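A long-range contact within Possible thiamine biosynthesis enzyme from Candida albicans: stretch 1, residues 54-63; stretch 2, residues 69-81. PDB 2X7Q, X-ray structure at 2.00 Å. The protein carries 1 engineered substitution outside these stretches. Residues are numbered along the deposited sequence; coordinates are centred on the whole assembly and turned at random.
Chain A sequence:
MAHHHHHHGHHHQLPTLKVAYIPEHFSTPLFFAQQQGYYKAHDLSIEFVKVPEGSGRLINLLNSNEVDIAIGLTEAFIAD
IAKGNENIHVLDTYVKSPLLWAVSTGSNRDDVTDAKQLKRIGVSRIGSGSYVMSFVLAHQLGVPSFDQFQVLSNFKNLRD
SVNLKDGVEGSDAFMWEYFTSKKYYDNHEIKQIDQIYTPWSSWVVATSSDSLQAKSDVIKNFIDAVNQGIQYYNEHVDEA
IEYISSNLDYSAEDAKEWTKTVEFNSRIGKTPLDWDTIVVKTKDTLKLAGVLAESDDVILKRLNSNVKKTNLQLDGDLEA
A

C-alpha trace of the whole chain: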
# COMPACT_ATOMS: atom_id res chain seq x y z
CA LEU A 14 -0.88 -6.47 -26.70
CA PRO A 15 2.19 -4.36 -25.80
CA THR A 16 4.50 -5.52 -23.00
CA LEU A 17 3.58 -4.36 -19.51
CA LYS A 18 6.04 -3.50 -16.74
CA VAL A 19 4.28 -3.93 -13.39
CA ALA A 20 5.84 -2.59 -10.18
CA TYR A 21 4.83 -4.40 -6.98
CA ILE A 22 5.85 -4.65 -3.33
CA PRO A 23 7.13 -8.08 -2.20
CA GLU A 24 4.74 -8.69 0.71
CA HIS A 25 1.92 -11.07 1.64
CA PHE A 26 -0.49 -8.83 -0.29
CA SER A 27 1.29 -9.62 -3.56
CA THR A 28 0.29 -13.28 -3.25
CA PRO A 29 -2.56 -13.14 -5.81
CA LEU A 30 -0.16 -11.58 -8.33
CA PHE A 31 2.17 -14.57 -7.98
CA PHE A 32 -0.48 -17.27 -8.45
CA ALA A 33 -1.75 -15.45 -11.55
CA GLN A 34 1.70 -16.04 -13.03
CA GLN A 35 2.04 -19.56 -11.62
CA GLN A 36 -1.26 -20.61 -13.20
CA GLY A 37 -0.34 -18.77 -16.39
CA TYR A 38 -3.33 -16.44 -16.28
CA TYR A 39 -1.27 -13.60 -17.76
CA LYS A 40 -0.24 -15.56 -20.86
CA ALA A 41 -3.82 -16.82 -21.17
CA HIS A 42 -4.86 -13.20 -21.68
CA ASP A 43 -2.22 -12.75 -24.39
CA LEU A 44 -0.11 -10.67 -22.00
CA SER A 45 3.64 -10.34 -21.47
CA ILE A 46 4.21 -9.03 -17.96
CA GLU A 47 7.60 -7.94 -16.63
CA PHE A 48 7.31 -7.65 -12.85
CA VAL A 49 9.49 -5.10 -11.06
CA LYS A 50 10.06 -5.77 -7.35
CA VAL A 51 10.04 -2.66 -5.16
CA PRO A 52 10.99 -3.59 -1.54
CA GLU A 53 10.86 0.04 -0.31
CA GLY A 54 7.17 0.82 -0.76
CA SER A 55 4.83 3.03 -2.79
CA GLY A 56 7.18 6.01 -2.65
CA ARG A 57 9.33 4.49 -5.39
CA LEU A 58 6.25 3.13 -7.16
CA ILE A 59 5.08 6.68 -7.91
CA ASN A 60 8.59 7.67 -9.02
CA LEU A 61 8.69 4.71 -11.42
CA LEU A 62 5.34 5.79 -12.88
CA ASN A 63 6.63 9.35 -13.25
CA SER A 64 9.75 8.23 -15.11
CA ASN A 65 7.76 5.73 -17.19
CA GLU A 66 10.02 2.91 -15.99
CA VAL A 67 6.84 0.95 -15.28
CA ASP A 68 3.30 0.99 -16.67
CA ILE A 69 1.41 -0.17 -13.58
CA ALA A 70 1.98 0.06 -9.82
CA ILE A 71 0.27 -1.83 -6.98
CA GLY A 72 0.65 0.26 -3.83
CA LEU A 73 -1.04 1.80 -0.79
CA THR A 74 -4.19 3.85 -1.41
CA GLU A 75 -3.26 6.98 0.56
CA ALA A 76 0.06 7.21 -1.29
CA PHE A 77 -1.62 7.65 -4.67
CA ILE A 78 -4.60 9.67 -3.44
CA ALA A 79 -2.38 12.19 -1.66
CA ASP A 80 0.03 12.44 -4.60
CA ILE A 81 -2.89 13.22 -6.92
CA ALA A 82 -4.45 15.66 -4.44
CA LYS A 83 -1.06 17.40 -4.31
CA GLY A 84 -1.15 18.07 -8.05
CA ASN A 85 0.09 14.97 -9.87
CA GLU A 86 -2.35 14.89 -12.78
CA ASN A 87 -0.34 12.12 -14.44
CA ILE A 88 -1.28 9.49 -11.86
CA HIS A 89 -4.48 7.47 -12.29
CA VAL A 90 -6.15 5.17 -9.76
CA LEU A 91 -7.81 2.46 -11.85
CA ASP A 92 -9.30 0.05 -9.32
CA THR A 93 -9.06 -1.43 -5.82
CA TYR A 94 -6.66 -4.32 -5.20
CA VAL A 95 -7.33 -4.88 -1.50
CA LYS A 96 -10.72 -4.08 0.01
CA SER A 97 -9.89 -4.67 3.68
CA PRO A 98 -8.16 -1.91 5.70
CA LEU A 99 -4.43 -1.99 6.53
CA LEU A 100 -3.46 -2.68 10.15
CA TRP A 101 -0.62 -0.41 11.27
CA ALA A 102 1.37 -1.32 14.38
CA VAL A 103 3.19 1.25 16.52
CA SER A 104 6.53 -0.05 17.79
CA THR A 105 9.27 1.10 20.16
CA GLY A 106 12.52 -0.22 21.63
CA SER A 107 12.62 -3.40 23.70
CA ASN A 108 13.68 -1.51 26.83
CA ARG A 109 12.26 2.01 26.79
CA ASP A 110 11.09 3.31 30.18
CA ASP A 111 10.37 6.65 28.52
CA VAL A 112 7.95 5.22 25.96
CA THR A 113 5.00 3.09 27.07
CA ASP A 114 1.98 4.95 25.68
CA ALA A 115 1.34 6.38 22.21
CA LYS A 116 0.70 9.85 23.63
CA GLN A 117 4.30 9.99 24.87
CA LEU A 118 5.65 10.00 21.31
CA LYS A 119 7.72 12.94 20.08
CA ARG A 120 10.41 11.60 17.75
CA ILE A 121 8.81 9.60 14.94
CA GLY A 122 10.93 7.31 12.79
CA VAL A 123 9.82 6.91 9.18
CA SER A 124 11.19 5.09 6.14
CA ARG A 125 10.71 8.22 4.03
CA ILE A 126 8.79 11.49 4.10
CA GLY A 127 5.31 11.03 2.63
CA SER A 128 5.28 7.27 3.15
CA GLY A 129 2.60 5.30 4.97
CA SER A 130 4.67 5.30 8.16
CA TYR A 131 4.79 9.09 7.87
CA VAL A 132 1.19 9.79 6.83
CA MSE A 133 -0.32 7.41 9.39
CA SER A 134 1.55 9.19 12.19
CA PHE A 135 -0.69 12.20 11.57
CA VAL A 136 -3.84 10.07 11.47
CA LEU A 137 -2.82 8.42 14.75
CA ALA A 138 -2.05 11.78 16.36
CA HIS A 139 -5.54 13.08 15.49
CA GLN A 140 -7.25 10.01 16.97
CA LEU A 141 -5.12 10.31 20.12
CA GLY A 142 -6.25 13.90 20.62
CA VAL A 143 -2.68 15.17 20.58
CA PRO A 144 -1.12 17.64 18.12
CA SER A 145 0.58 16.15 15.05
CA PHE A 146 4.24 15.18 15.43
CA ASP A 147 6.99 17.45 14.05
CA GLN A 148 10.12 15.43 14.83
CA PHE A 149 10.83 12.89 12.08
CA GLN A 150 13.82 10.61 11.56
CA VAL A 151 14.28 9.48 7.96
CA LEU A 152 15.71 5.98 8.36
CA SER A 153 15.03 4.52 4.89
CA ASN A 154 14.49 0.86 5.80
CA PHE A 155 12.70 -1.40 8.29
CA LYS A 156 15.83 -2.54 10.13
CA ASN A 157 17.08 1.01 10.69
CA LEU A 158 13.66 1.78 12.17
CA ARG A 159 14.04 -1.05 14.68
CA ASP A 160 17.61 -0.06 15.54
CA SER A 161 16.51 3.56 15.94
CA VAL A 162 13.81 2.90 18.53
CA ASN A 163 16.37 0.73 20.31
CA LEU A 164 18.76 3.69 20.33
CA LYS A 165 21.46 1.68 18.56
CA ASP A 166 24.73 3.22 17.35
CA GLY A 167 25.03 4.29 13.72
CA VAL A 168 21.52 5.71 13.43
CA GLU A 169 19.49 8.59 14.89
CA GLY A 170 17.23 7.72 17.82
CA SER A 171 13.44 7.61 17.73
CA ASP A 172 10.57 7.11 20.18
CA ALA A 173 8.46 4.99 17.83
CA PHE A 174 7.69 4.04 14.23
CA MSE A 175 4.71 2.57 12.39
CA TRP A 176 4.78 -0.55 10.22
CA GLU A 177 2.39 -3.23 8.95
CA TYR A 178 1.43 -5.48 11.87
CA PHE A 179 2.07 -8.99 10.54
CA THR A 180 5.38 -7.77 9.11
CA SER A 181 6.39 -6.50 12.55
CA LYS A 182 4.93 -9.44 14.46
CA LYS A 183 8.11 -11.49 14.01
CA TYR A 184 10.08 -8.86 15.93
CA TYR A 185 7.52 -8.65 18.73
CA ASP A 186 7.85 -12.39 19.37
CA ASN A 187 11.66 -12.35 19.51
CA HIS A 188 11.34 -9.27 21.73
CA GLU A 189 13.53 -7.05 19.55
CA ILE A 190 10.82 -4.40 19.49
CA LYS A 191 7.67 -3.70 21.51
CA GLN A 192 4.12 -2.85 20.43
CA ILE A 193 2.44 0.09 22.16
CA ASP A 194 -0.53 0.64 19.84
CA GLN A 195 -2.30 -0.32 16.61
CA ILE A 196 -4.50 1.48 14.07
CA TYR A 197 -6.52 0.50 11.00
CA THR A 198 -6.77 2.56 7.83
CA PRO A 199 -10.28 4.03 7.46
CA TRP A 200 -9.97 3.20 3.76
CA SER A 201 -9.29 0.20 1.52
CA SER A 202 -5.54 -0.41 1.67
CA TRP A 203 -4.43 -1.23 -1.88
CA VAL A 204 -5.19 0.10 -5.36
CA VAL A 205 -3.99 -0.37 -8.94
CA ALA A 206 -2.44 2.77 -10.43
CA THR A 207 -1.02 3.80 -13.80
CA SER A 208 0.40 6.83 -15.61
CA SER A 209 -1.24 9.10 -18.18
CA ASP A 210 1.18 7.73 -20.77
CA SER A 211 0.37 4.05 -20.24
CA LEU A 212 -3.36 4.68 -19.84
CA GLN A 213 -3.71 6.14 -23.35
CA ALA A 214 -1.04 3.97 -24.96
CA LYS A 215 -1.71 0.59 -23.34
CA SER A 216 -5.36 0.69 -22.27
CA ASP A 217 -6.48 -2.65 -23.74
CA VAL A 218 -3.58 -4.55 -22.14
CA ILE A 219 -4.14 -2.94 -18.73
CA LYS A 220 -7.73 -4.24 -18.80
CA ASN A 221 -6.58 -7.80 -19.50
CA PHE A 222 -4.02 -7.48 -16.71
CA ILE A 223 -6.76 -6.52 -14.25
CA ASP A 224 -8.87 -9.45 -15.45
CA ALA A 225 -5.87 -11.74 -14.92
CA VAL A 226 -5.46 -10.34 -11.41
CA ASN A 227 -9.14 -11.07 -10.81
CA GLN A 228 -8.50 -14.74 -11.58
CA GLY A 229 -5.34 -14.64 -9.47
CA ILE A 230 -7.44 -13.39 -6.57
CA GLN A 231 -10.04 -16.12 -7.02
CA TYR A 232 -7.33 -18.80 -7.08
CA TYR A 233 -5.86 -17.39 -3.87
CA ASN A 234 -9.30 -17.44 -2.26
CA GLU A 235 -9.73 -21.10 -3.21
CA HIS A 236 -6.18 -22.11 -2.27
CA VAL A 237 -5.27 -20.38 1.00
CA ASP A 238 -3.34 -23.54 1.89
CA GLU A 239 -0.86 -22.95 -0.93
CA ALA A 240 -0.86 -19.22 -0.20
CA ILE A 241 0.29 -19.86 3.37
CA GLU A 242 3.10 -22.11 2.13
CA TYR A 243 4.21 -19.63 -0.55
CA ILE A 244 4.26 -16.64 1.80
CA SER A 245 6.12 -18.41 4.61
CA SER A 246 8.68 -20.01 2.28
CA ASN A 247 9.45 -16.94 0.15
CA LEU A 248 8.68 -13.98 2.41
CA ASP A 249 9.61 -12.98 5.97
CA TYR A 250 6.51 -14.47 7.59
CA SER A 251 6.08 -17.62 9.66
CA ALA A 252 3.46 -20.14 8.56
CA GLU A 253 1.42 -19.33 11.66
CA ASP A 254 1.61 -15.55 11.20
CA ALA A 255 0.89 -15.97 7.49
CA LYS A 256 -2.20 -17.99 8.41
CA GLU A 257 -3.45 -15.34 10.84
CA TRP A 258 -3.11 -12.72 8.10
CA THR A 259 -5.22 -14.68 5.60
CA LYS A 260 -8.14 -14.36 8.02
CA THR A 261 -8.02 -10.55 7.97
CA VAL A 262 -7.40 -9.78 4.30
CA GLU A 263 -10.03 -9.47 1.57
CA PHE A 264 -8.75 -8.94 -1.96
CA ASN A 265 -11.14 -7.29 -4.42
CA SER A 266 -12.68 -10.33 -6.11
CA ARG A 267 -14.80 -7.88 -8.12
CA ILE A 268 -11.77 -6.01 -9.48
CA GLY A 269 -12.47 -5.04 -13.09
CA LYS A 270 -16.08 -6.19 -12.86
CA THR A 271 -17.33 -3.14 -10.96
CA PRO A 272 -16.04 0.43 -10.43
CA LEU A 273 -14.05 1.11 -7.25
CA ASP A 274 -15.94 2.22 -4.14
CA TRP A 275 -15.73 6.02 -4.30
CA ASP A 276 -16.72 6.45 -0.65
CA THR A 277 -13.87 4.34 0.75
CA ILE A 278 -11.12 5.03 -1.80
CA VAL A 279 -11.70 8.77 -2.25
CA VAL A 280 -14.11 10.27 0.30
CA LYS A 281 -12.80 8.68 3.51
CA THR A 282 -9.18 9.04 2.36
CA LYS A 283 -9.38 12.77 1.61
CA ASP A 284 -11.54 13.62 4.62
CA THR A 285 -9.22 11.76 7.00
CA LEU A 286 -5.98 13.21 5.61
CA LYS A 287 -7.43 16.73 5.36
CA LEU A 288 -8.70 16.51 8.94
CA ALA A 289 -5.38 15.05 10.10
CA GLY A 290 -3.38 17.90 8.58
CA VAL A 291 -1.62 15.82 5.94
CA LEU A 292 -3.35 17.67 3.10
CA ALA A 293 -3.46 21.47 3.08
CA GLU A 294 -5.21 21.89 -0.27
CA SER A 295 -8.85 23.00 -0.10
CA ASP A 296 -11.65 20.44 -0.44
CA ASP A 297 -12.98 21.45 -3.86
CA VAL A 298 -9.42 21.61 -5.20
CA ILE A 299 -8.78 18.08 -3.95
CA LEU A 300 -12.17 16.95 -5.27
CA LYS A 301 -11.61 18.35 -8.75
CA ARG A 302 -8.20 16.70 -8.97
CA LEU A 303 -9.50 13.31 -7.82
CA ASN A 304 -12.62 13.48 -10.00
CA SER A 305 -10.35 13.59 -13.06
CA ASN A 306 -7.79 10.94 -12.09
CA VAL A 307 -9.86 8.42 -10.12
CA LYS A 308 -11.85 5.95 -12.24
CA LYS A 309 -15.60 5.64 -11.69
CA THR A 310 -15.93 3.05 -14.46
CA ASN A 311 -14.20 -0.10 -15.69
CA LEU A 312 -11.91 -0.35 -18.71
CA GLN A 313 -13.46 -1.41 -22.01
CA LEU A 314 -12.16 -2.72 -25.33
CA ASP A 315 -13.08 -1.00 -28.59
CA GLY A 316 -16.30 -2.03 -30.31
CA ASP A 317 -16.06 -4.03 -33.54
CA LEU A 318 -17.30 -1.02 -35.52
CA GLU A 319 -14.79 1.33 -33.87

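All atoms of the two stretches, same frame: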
# COMPACT_ATOMS: atom_id res chain seq x y z
N GLY A 54 8.49 0.21 -0.84
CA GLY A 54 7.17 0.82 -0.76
C GLY A 54 6.68 1.66 -1.94
O GLY A 54 7.33 1.74 -2.99
N SER A 55 5.53 2.29 -1.74
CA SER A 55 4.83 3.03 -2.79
C SER A 55 5.57 4.29 -3.23
O SER A 55 5.36 4.78 -4.34
CB SER A 55 3.42 3.39 -2.33
OG SER A 55 2.68 2.23 -1.97
N GLY A 56 6.41 4.81 -2.35
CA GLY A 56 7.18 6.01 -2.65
C GLY A 56 7.92 5.88 -3.97
O GLY A 56 7.90 6.79 -4.79
N ARG A 57 8.57 4.74 -4.17
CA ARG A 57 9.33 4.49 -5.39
C ARG A 57 8.39 4.12 -6.53
O ARG A 57 8.68 4.39 -7.69
CB ARG A 57 10.36 3.38 -5.17
CG ARG A 57 11.35 3.22 -6.31
CD ARG A 57 12.13 1.92 -6.22
NE ARG A 57 13.17 1.83 -7.25
CZ ARG A 57 13.86 0.72 -7.53
NH1 ARG A 57 13.62 -0.40 -6.86
NH2 ARG A 57 14.78 0.74 -8.48
N LEU A 58 7.27 3.49 -6.18
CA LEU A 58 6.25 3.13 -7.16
C LEU A 58 5.80 4.35 -7.96
O LEU A 58 5.71 4.30 -9.19
CB LEU A 58 5.05 2.48 -6.48
CG LEU A 58 5.29 1.15 -5.76
CD1 LEU A 58 3.98 0.60 -5.20
CD2 LEU A 58 5.93 0.15 -6.70
N ILE A 59 5.51 5.44 -7.26
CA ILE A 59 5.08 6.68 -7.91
C ILE A 59 6.20 7.26 -8.77
O ILE A 59 5.96 7.76 -9.87
CB ILE A 59 4.62 7.73 -6.89
CG1 ILE A 59 3.45 7.20 -6.06
CG2 ILE A 59 4.23 9.02 -7.59
CD1 ILE A 59 2.95 8.18 -5.01
N ASN A 60 7.43 7.19 -8.27
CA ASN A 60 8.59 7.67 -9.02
C ASN A 60 8.78 6.89 -10.32
O ASN A 60 9.10 7.46 -11.36
CB ASN A 60 9.86 7.58 -8.16
CG ASN A 60 9.86 8.57 -7.02
OD1 ASN A 60 9.06 9.50 -6.99
ND2 ASN A 60 10.77 8.38 -6.08
N LEU A 61 8.56 5.58 -10.25
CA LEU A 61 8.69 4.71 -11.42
C LEU A 61 7.61 5.04 -12.45
O LEU A 61 7.86 4.97 -13.66
CB LEU A 61 8.60 3.24 -11.00
CG LEU A 61 9.70 2.73 -10.07
CD1 LEU A 61 9.43 1.30 -9.63
CD2 LEU A 61 11.07 2.84 -10.74
N LEU A 62 6.42 5.40 -11.98
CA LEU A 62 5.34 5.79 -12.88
C LEU A 62 5.65 7.13 -13.53
O LEU A 62 5.35 7.35 -14.70
CB LEU A 62 4.01 5.87 -12.12
CG LEU A 62 3.45 4.56 -11.57
CD1 LEU A 62 2.16 4.81 -10.81
CD2 LEU A 62 3.24 3.56 -12.69
N ASN A 63 6.27 8.03 -12.76
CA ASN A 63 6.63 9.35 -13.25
C ASN A 63 7.72 9.30 -14.32
O ASN A 63 7.72 10.11 -15.24
CB ASN A 63 7.06 10.25 -12.09
CG ASN A 63 5.92 10.60 -11.16
OD1 ASN A 63 4.75 10.35 -11.47
ND2 ASN A 63 6.25 11.18 -10.01
N ILE A 69 2.37 0.00 -14.66
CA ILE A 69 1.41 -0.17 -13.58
C ILE A 69 2.10 -0.32 -12.22
O ILE A 69 3.20 -0.88 -12.14
CB ILE A 69 0.50 -1.40 -13.83
CG1 ILE A 69 -0.24 -1.25 -15.16
CG2 ILE A 69 -0.49 -1.59 -12.69
CD1 ILE A 69 -1.21 -2.38 -15.45
N ALA A 70 1.45 0.18 -11.17
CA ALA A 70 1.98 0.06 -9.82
C ALA A 70 0.89 -0.38 -8.84
O ALA A 70 -0.21 0.17 -8.85
CB ALA A 70 2.61 1.37 -9.37
N ILE A 71 1.20 -1.37 -8.01
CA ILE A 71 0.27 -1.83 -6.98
C ILE A 71 0.77 -1.38 -5.61
O ILE A 71 1.67 -1.99 -5.03
CB ILE A 71 0.16 -3.37 -6.97
CG1 ILE A 71 0.02 -3.92 -8.40
CG2 ILE A 71 -1.00 -3.82 -6.10
CD1 ILE A 71 -1.41 -4.05 -8.86
N GLY A 72 0.19 -0.30 -5.09
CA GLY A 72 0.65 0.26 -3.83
C GLY A 72 -0.46 0.71 -2.90
O GLY A 72 -1.64 0.49 -3.16
N LEU A 73 -0.08 1.35 -1.79
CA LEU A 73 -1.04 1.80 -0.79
C LEU A 73 -1.93 2.92 -1.33
O LEU A 73 -1.49 3.77 -2.09
CB LEU A 73 -0.32 2.25 0.48
CG LEU A 73 0.53 1.19 1.18
CD1 LEU A 73 1.25 1.78 2.39
CD2 LEU A 73 -0.32 -0.00 1.59
N THR A 74 -3.20 2.89 -0.93
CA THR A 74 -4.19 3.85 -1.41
C THR A 74 -3.81 5.30 -1.11
O THR A 74 -3.78 6.13 -2.01
CB THR A 74 -5.58 3.56 -0.82
OG1 THR A 74 -5.99 2.23 -1.18
CG2 THR A 74 -6.60 4.55 -1.33
N GLU A 75 -3.53 5.60 0.16
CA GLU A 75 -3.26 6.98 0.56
C GLU A 75 -2.09 7.59 -0.20
O GLU A 75 -2.06 8.79 -0.46
CB GLU A 75 -3.02 7.08 2.07
CG GLU A 75 -1.72 6.47 2.56
CD GLU A 75 -1.82 4.99 2.84
OE1 GLU A 75 -2.91 4.41 2.60
OE2 GLU A 75 -0.83 4.39 3.29
N ALA A 76 -1.12 6.75 -0.57
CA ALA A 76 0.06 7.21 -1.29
C ALA A 76 -0.32 7.84 -2.63
O ALA A 76 0.18 8.91 -2.98
CB ALA A 76 1.03 6.06 -1.51
N PHE A 77 -1.20 7.17 -3.36
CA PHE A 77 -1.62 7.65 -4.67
C PHE A 77 -2.64 8.78 -4.57
O PHE A 77 -2.57 9.76 -5.31
CB PHE A 77 -2.20 6.50 -5.50
CG PHE A 77 -1.20 5.41 -5.81
CD1 PHE A 77 -0.24 5.59 -6.79
CD2 PHE A 77 -1.23 4.21 -5.11
CE1 PHE A 77 0.67 4.59 -7.07
CE2 PHE A 77 -0.32 3.21 -5.39
CZ PHE A 77 0.64 3.40 -6.37
N ILE A 78 -3.58 8.65 -3.64
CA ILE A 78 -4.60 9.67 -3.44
C ILE A 78 -3.98 11.01 -3.06
O ILE A 78 -4.34 12.05 -3.60
CB ILE A 78 -5.62 9.27 -2.36
CG1 ILE A 78 -6.34 7.98 -2.76
CG2 ILE A 78 -6.62 10.39 -2.12
CD1 ILE A 78 -7.12 8.09 -4.05
N ALA A 79 -3.05 10.97 -2.11
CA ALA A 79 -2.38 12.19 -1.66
C ALA A 79 -1.55 12.81 -2.78
O ALA A 79 -1.58 14.02 -2.99
CB ALA A 79 -1.51 11.90 -0.45
N ASP A 80 -0.81 11.97 -3.51
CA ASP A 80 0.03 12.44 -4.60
C ASP A 80 -0.80 13.15 -5.66
O ASP A 80 -0.39 14.18 -6.19
CB ASP A 80 0.79 11.26 -5.23
CG ASP A 80 2.01 11.71 -6.02
OD1 ASP A 80 2.88 12.39 -5.43
OD2 ASP A 80 2.10 11.38 -7.22
N ILE A 81 -1.98 12.61 -5.95
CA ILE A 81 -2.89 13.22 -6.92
C ILE A 81 -3.48 14.52 -6.37
O ILE A 81 -3.56 15.53 -7.08
CB ILE A 81 -4.05 12.26 -7.29
CG1 ILE A 81 -3.50 11.01 -7.98
CG2 ILE A 81 -5.06 12.97 -8.18
CD1 ILE A 81 -4.57 10.01 -8.36
O HOH W 1 4.89 12.75 -7.63

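The apolar centre of this contact is built from one face of helix 55-63, where L58, I59 and L62 all direct their CA-to-CB bonds toward the second stretch. The spacing is the usual helical one: residues three and four apart return to the same side, while R57 and N60 stay out of reach and exposed. The helix runs roughly antiparallel to strand 69-73, at 148° with the axes approaching to 8.1 Å, and that closeness is bought with small residues on the strand. A70 points its methyl toward the helix, where it meets both L58 (L58 CB to A70 CB, 3.9 Å) and L62 (L62 CD1 to A70 CB, 3.8 Å). Its neighbours I69 and I71 alternate away, so their large side chains do not wedge the two elements apart.

F77 closes this cluster from the following helix. Its CB leaves sideways, but chi1 in the m well brings the ring back toward the contact, where F77 CE1 lies 3.9 Å from I59 CG1 and 4.0 Å from L62 CD1. The three leucine and isoleucine side chains share one conformation, m then t, which extends them from the helix across the gap.

G72 follows a stricter rule. A CB here would point toward the helix and clash, at 2.5 Å from S55 OG and 2.8 Å from L58 CD1. Without one, the bare G72 CA can sit 3.6 Å from L58 CD1, and S55 CA and G72 CA approach to 5.1 Å.

That closeness sets up the direct polar link. S55, buried and in the m rotamer, accepts a hydrogen bond from the backbone of the residue at the N-cap position of the next helix: L73 N to S55 OG is 2.9 Å, with an angle of 158° at the hydrogen. Serine is short enough to fit and polar enough to accept from the L73 backbone amide, while S55 CB still packs 3.7 Å from A76 CB. A76 points its methyl toward the first helix and packs on the serine, while A76 O lies 3.5 Å from I59 CD1.

The helices diverge at 49°, their axes no closer than 10.0 Å, and the contact turns polar. D80 still points toward the first helix, with D80 OD2 3.2 Å from I59 CG2. Beyond it a water spans the gap, donating to D80 OD1 at 3.0 Å and accepting from N63 ND2 at 3.2 Å. Altogether the two stretches bury 464 Å², counting both sides.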